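Insecticidal crystal protein Cry35Ab1 (Bacillus thuringiensis, PDB 4JP0) is a component of a binary insecticidal toxin, with Cry34Ab1, active on western corn rootworm, probably targeting the larval midgut epithelium. Local coordinates at residues Q174-V186 with G267-K280. Residues are numbered along the deposited sequence; the frame is centred on the assembly and turned at random.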
loop_
_atom_site.group_PDB
_atom_site.type_symbol
_atom_site.label_atom_id
_atom_site.label_comp_id
_atom_site.label_asym_id
_atom_site.label_seq_id
_atom_site.Cartn_x
_atom_site.Cartn_y
_atom_site.Cartn_z
ATOM N N GLN A 174 -9.554 -12.341 -5.779
ATOM C CA GLN A 174 -10.301 -11.186 -6.309
ATOM C C GLN A 174 -9.536 -9.914 -5.975
ATOM O O GLN A 174 -9.082 -9.747 -4.848
ATOM C CB GLN A 174 -11.668 -11.095 -5.645
ATOM C CG GLN A 174 -12.573 -12.250 -5.964
ATOM C CD GLN A 174 -13.870 -12.202 -5.159
ATOM O OE1 GLN A 174 -14.086 -13.031 -4.276
ATOM N NE2 GLN A 174 -14.729 -11.238 -5.467
ATOM N N LEU A 175 -9.350 -9.039 -6.961
ATOM C CA LEU A 175 -8.620 -7.796 -6.716
ATOM C C LEU A 175 -9.535 -6.837 -5.992
ATOM O O LEU A 175 -10.487 -6.356 -6.584
ATOM C CB LEU A 175 -8.224 -7.171 -8.043
ATOM C CG LEU A 175 -7.445 -5.854 -7.917
ATOM C CD1 LEU A 175 -6.082 -6.069 -7.264
ATOM C CD2 LEU A 175 -7.321 -5.244 -9.313
ATOM N N MET A 176 -9.194 -6.508 -4.740
ATOM C CA MET A 176 -10.033 -5.691 -3.890
ATOM C C MET A 176 -9.500 -4.291 -3.746
ATOM O O MET A 176 -10.201 -3.432 -3.217
ATOM C CB MET A 176 -10.166 -6.320 -2.493
ATOM C CG MET A 176 -10.654 -7.754 -2.516
ATOM S SD MET A 176 -12.363 -7.873 -3.139
ATOM C CE MET A 176 -13.214 -7.282 -1.614
ATOM N N GLY A 177 -8.252 -4.060 -4.170
ATOM C CA GLY A 177 -7.647 -2.724 -4.057
ATOM C C GLY A 177 -6.407 -2.629 -4.937
ATOM O O GLY A 177 -5.734 -3.637 -5.149
ATOM N N TRP A 178 -6.102 -1.426 -5.431
ATOM C CA TRP A 178 -5.000 -1.225 -6.360
ATOM C C TRP A 178 -4.601 0.234 -6.211
ATOM O O TRP A 178 -5.463 1.119 -6.143
ATOM C CB TRP A 178 -5.528 -1.506 -7.772
ATOM C CG TRP A 178 -4.641 -1.458 -8.966
ATOM C CD1 TRP A 178 -4.195 -2.525 -9.687
ATOM C CD2 TRP A 178 -4.216 -0.283 -9.693
ATOM N NE1 TRP A 178 -3.477 -2.100 -10.783
ATOM C CE2 TRP A 178 -3.464 -0.731 -10.810
ATOM C CE3 TRP A 178 -4.357 1.096 -9.485
ATOM C CZ2 TRP A 178 -2.895 0.142 -11.734
ATOM C CZ3 TRP A 178 -3.791 1.976 -10.404
ATOM C CH2 TRP A 178 -3.060 1.502 -11.505
ATOM N N THR A 179 -3.312 0.502 -6.131
ATOM C CA THR A 179 -2.902 1.895 -5.940
ATOM C C THR A 179 -1.470 2.065 -6.427
ATOM O O THR A 179 -0.740 1.105 -6.518
ATOM C CB THR A 179 -3.091 2.304 -4.471
ATOM O OG1 THR A 179 -2.933 3.726 -4.306
ATOM C CG2 THR A 179 -2.028 1.663 -3.572
ATOM N N LEU A 180 -1.110 3.288 -6.793
ATOM C CA LEU A 180 0.216 3.556 -7.357
ATOM C C LEU A 180 1.137 4.118 -6.280
ATOM O O LEU A 180 0.767 5.069 -5.555
ATOM C CB LEU A 180 0.096 4.577 -8.470
ATOM C CG LEU A 180 -0.637 4.050 -9.700
ATOM C CD1 LEU A 180 -0.683 5.109 -10.796
ATOM C CD2 LEU A 180 0.062 2.822 -10.201
ATOM N N VAL A 181 2.328 3.544 -6.172
ATOM C CA VAL A 181 3.253 3.975 -5.129
ATOM C C VAL A 181 4.498 4.592 -5.722
ATOM O O VAL A 181 5.177 3.976 -6.517
ATOM C CB VAL A 181 3.649 2.777 -4.213
ATOM C CG1 VAL A 181 4.701 3.184 -3.131
ATOM C CG2 VAL A 181 2.387 2.197 -3.582
ATOM N N PRO A 182 4.795 5.819 -5.331
ATOM C CA PRO A 182 6.020 6.484 -5.778
ATOM C C PRO A 182 7.265 5.589 -5.586
ATOM O O PRO A 182 7.473 5.020 -4.504
ATOM C CB PRO A 182 6.103 7.667 -4.834
ATOM C CG PRO A 182 4.632 8.061 -4.619
ATOM C CD PRO A 182 3.974 6.661 -4.459
ATOM N N CYS A 183 8.113 5.513 -6.602
ATOM C CA CYS A 183 9.275 4.643 -6.537
ATOM C C CYS A 183 10.215 5.028 -5.399
ATOM O O CYS A 183 10.873 4.162 -4.864
ATOM C CB CYS A 183 10.025 4.577 -7.894
ATOM S SG CYS A 183 10.666 6.177 -8.440
ATOM N N ILE A 184 10.242 6.308 -5.022
ATOM C CA ILE A 184 11.084 6.740 -3.923
ATOM C C ILE A 184 10.721 6.063 -2.612
ATOM O O ILE A 184 11.558 5.989 -1.714
ATOM C CB ILE A 184 11.086 8.294 -3.765
ATOM C CG1 ILE A 184 9.652 8.819 -3.629
ATOM C CG2 ILE A 184 11.785 8.946 -4.986
ATOM C CD1 ILE A 184 9.576 10.294 -3.138
ATOM N N MET A 185 9.484 5.586 -2.502
ATOM C CA MET A 185 9.011 4.928 -1.284
ATOM C C MET A 185 9.189 3.411 -1.368
ATOM O O MET A 185 8.756 2.674 -0.465
ATOM C CB MET A 185 7.527 5.233 -1.076
ATOM C CG MET A 185 7.249 6.700 -0.873
ATOM S SD MET A 185 5.502 7.053 -0.920
ATOM C CE MET A 185 5.554 8.841 -1.092
ATOM N N VAL A 186 9.795 2.944 -2.446
ATOM C CA VAL A 186 9.994 1.518 -2.652
ATOM C C VAL A 186 11.454 1.135 -2.652
ATOM O O VAL A 186 12.225 1.699 -3.405
ATOM C CB VAL A 186 9.388 1.075 -3.991
ATOM C CG1 VAL A 186 9.793 -0.379 -4.307
ATOM C CG2 VAL A 186 7.873 1.251 -3.948
ATOM N N GLY A 267 10.247 4.321 3.077
ATOM C CA GLY A 267 8.924 3.895 3.544
ATOM C C GLY A 267 7.715 4.649 2.972
ATOM O O GLY A 267 7.857 5.512 2.118
ATOM N N THR A 268 6.520 4.298 3.445
ATOM C CA THR A 268 5.285 4.843 2.897
ATOM C C THR A 268 4.444 5.581 3.930
ATOM O O THR A 268 3.232 5.772 3.732
ATOM C CB THR A 268 4.450 3.687 2.306
ATOM O OG1 THR A 268 4.502 2.575 3.216
ATOM C CG2 THR A 268 5.086 3.149 1.024
ATOM N N ASP A 269 5.056 6.015 5.031
ATOM C CA ASP A 269 4.301 6.672 6.075
ATOM C C ASP A 269 3.498 7.847 5.565
ATOM O O ASP A 269 2.463 8.122 6.053
ATOM C CB ASP A 269 5.146 7.132 7.254
ATOM C CG ASP A 269 4.298 7.444 8.451
ATOM O OD1 ASP A 269 3.685 6.512 8.953
ATOM O OD2 ASP A 269 4.175 8.594 8.844
ATOM N N GLU A 270 4.026 8.531 4.574
ATOM C CA GLU A 270 3.377 9.725 4.092
ATOM C C GLU A 270 2.245 9.471 3.113
ATOM O O GLU A 270 1.641 10.434 2.628
ATOM C CB GLU A 270 4.390 10.733 3.517
ATOM C CG GLU A 270 5.206 11.432 4.590
ATOM C CD GLU A 270 6.492 12.049 4.059
ATOM O OE1 GLU A 270 6.906 11.740 2.926
ATOM O OE2 GLU A 270 7.124 12.815 4.785
ATOM N N ILE A 271 1.974 8.202 2.798
ATOM C CA ILE A 271 0.830 7.899 1.956
ATOM C C ILE A 271 -0.125 6.947 2.676
ATOM O O ILE A 271 -0.964 6.280 2.051
ATOM C CB ILE A 271 1.240 7.341 0.545
ATOM C CG1 ILE A 271 2.053 6.048 0.681
ATOM C CG2 ILE A 271 2.046 8.421 -0.251
ATOM C CD1 ILE A 271 2.064 5.192 -0.591
ATOM N N LYS A 272 0.010 6.855 3.980
ATOM C CA LYS A 272 -0.862 5.942 4.730
ATOM C C LYS A 272 -2.366 6.138 4.535
ATOM O O LYS A 272 -3.131 5.159 4.570
ATOM C CB LYS A 272 -0.541 5.936 6.241
ATOM C CG LYS A 272 -0.842 7.230 6.934
ATOM C CD LYS A 272 -0.298 7.218 8.376
ATOM C CE LYS A 272 0.300 8.579 8.752
ATOM N NZ LYS A 272 0.171 8.747 10.234
ATOM N N THR A 273 -2.803 7.368 4.330
ATOM C CA THR A 273 -4.226 7.621 4.092
ATOM C C THR A 273 -4.623 7.036 2.744
ATOM O O THR A 273 -5.695 6.446 2.595
ATOM C CB THR A 273 -4.504 9.129 4.101
ATOM O OG1 THR A 273 -4.365 9.618 5.438
ATOM C CG2 THR A 273 -5.950 9.435 3.746
ATOM N N GLN A 274 -3.752 7.203 1.764
ATOM C CA GLN A 274 -3.974 6.667 0.423
ATOM C C GLN A 274 -4.050 5.148 0.476
ATOM O O GLN A 274 -4.902 4.521 -0.152
ATOM C CB GLN A 274 -2.812 7.066 -0.473
ATOM C CG GLN A 274 -2.839 6.379 -1.864
ATOM C CD GLN A 274 -1.600 6.694 -2.664
ATOM O OE1 GLN A 274 -0.943 7.711 -2.417
ATOM N NE2 GLN A 274 -1.297 5.856 -3.656
ATOM N N LEU A 275 -3.124 4.552 1.215
ATOM C CA LEU A 275 -3.152 3.108 1.359
ATOM C C LEU A 275 -4.434 2.636 2.036
ATOM O O LEU A 275 -5.035 1.658 1.632
ATOM C CB LEU A 275 -1.924 2.618 2.119
ATOM C CG LEU A 275 -0.575 2.868 1.448
ATOM C CD1 LEU A 275 0.534 2.241 2.307
ATOM C CD2 LEU A 275 -0.544 2.298 0.025
ATOM N N ASN A 276 -4.825 3.304 3.106
ATOM C CA ASN A 276 -6.007 2.888 3.844
ATOM C C ASN A 276 -7.215 2.937 2.905
ATOM O O ASN A 276 -8.001 1.989 2.799
ATOM C CB ASN A 276 -6.196 3.849 5.032
ATOM C CG ASN A 276 -7.556 3.737 5.690
ATOM O OD1 ASN A 276 -8.330 4.697 5.709
ATOM N ND2 ASN A 276 -7.826 2.604 6.300
ATOM N N GLU A 277 -7.345 4.045 2.198
ATOM C CA GLU A 277 -8.495 4.238 1.356
ATOM C C GLU A 277 -8.516 3.386 0.072
ATOM O O GLU A 277 -9.540 2.792 -0.248
ATOM C CB GLU A 277 -8.650 5.739 1.043
ATOM C CG GLU A 277 -8.917 6.566 2.290
ATOM C CD GLU A 277 -9.375 7.978 1.966
ATOM O OE1 GLU A 277 -9.602 8.276 0.752
ATOM O OE2 GLU A 277 -9.525 8.762 2.936
ATOM N N GLU A 278 -7.397 3.326 -0.647
ATOM C CA GLU A 278 -7.341 2.661 -1.944
ATOM C C GLU A 278 -7.116 1.155 -1.836
ATOM O O GLU A 278 -7.527 0.383 -2.713
ATOM C CB GLU A 278 -6.317 3.359 -2.874
ATOM C CG GLU A 278 -6.718 4.813 -3.178
ATOM C CD GLU A 278 -5.731 5.558 -4.077
ATOM O OE1 GLU A 278 -4.856 4.911 -4.680
ATOM O OE2 GLU A 278 -5.824 6.821 -4.188
ATOM N N LEU A 279 -6.499 0.706 -0.756
ATOM C CA LEU A 279 -6.367 -0.735 -0.569
ATOM C C LEU A 279 -7.377 -1.301 0.409
ATOM O O LEU A 279 -7.514 -2.522 0.515
ATOM C CB LEU A 279 -4.960 -1.086 -0.141
ATOM C CG LEU A 279 -3.885 -0.698 -1.155
ATOM C CD1 LEU A 279 -2.533 -1.137 -0.658
ATOM C CD2 LEU A 279 -4.194 -1.334 -2.526
ATOM N N LYS A 280 -8.098 -0.411 1.088
ATOM C CA LYS A 280 -9.095 -0.811 2.094
ATOM C C LYS A 280 -8.496 -1.680 3.163
ATOM O O LYS A 280 -9.020 -2.771 3.483
ATOM C CB LYS A 280 -10.318 -1.505 1.463
ATOM C CG LYS A 280 -10.801 -0.822 0.200
ATOM C CD LYS A 280 -11.731 -1.729 -0.589
ATOM C CE LYS A 280 -12.702 -0.920 -1.451
ATOM N NZ LYS A 280 -14.113 -1.460 -1.316
HETATM O O HOH W 1 -12.652 -3.516 -2.972
HETATM O O HOH W 2 -8.622 0.488 -5.158
HETATM O O HOH W 3 -3.053 5.305 -6.985
HETATM O O HOH W 4 10.983 2.263 1.138
#
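In the toxin_10 (Insecticidal Crystal Toxin, P42) part of the chain, helix 272-279 packs against edge strand 174-182 of a four-stranded antiparallel sheet, the two running nearly antiparallel at 148°, with Thr179 and Gln274 meeting midway. With CG anti to the backbone nitrogen (chi1 172°) and the rest of the chain extended, Gln274 carries NE2 to two strand oxygens. One bond goes to Leu180 O at 2.9 Å, lying close to the amide plane but bent at the hydrogen; the other points at Thr179 OG1, whose modelled place is less certain. The methyl of Thr179 turns the other way, CG2 sitting 3.8 Å from Leu279 CD2 and 3.9 Å from Leu275 CD2. Where the strand makes a classic beta bulge, Met176 and Gly177 both facing Lys207 of strand 202-221, the backbones come close: Gly177 CA lies 3.4 Å from Glu278 O and 4.2 Å from Leu279 CA. A water links that same Glu278 O to Trp178 N. Past the strand's end, in the 3-10 segment 183-185, the extended Met185 chain crosses Ile271 at a slant, Met185 CE 3.6 Å from Ile271 CG2; Val181 CG1, still in the strand, lies 4.2 Å from Ile271 CD1, the two side chains at about a right angle.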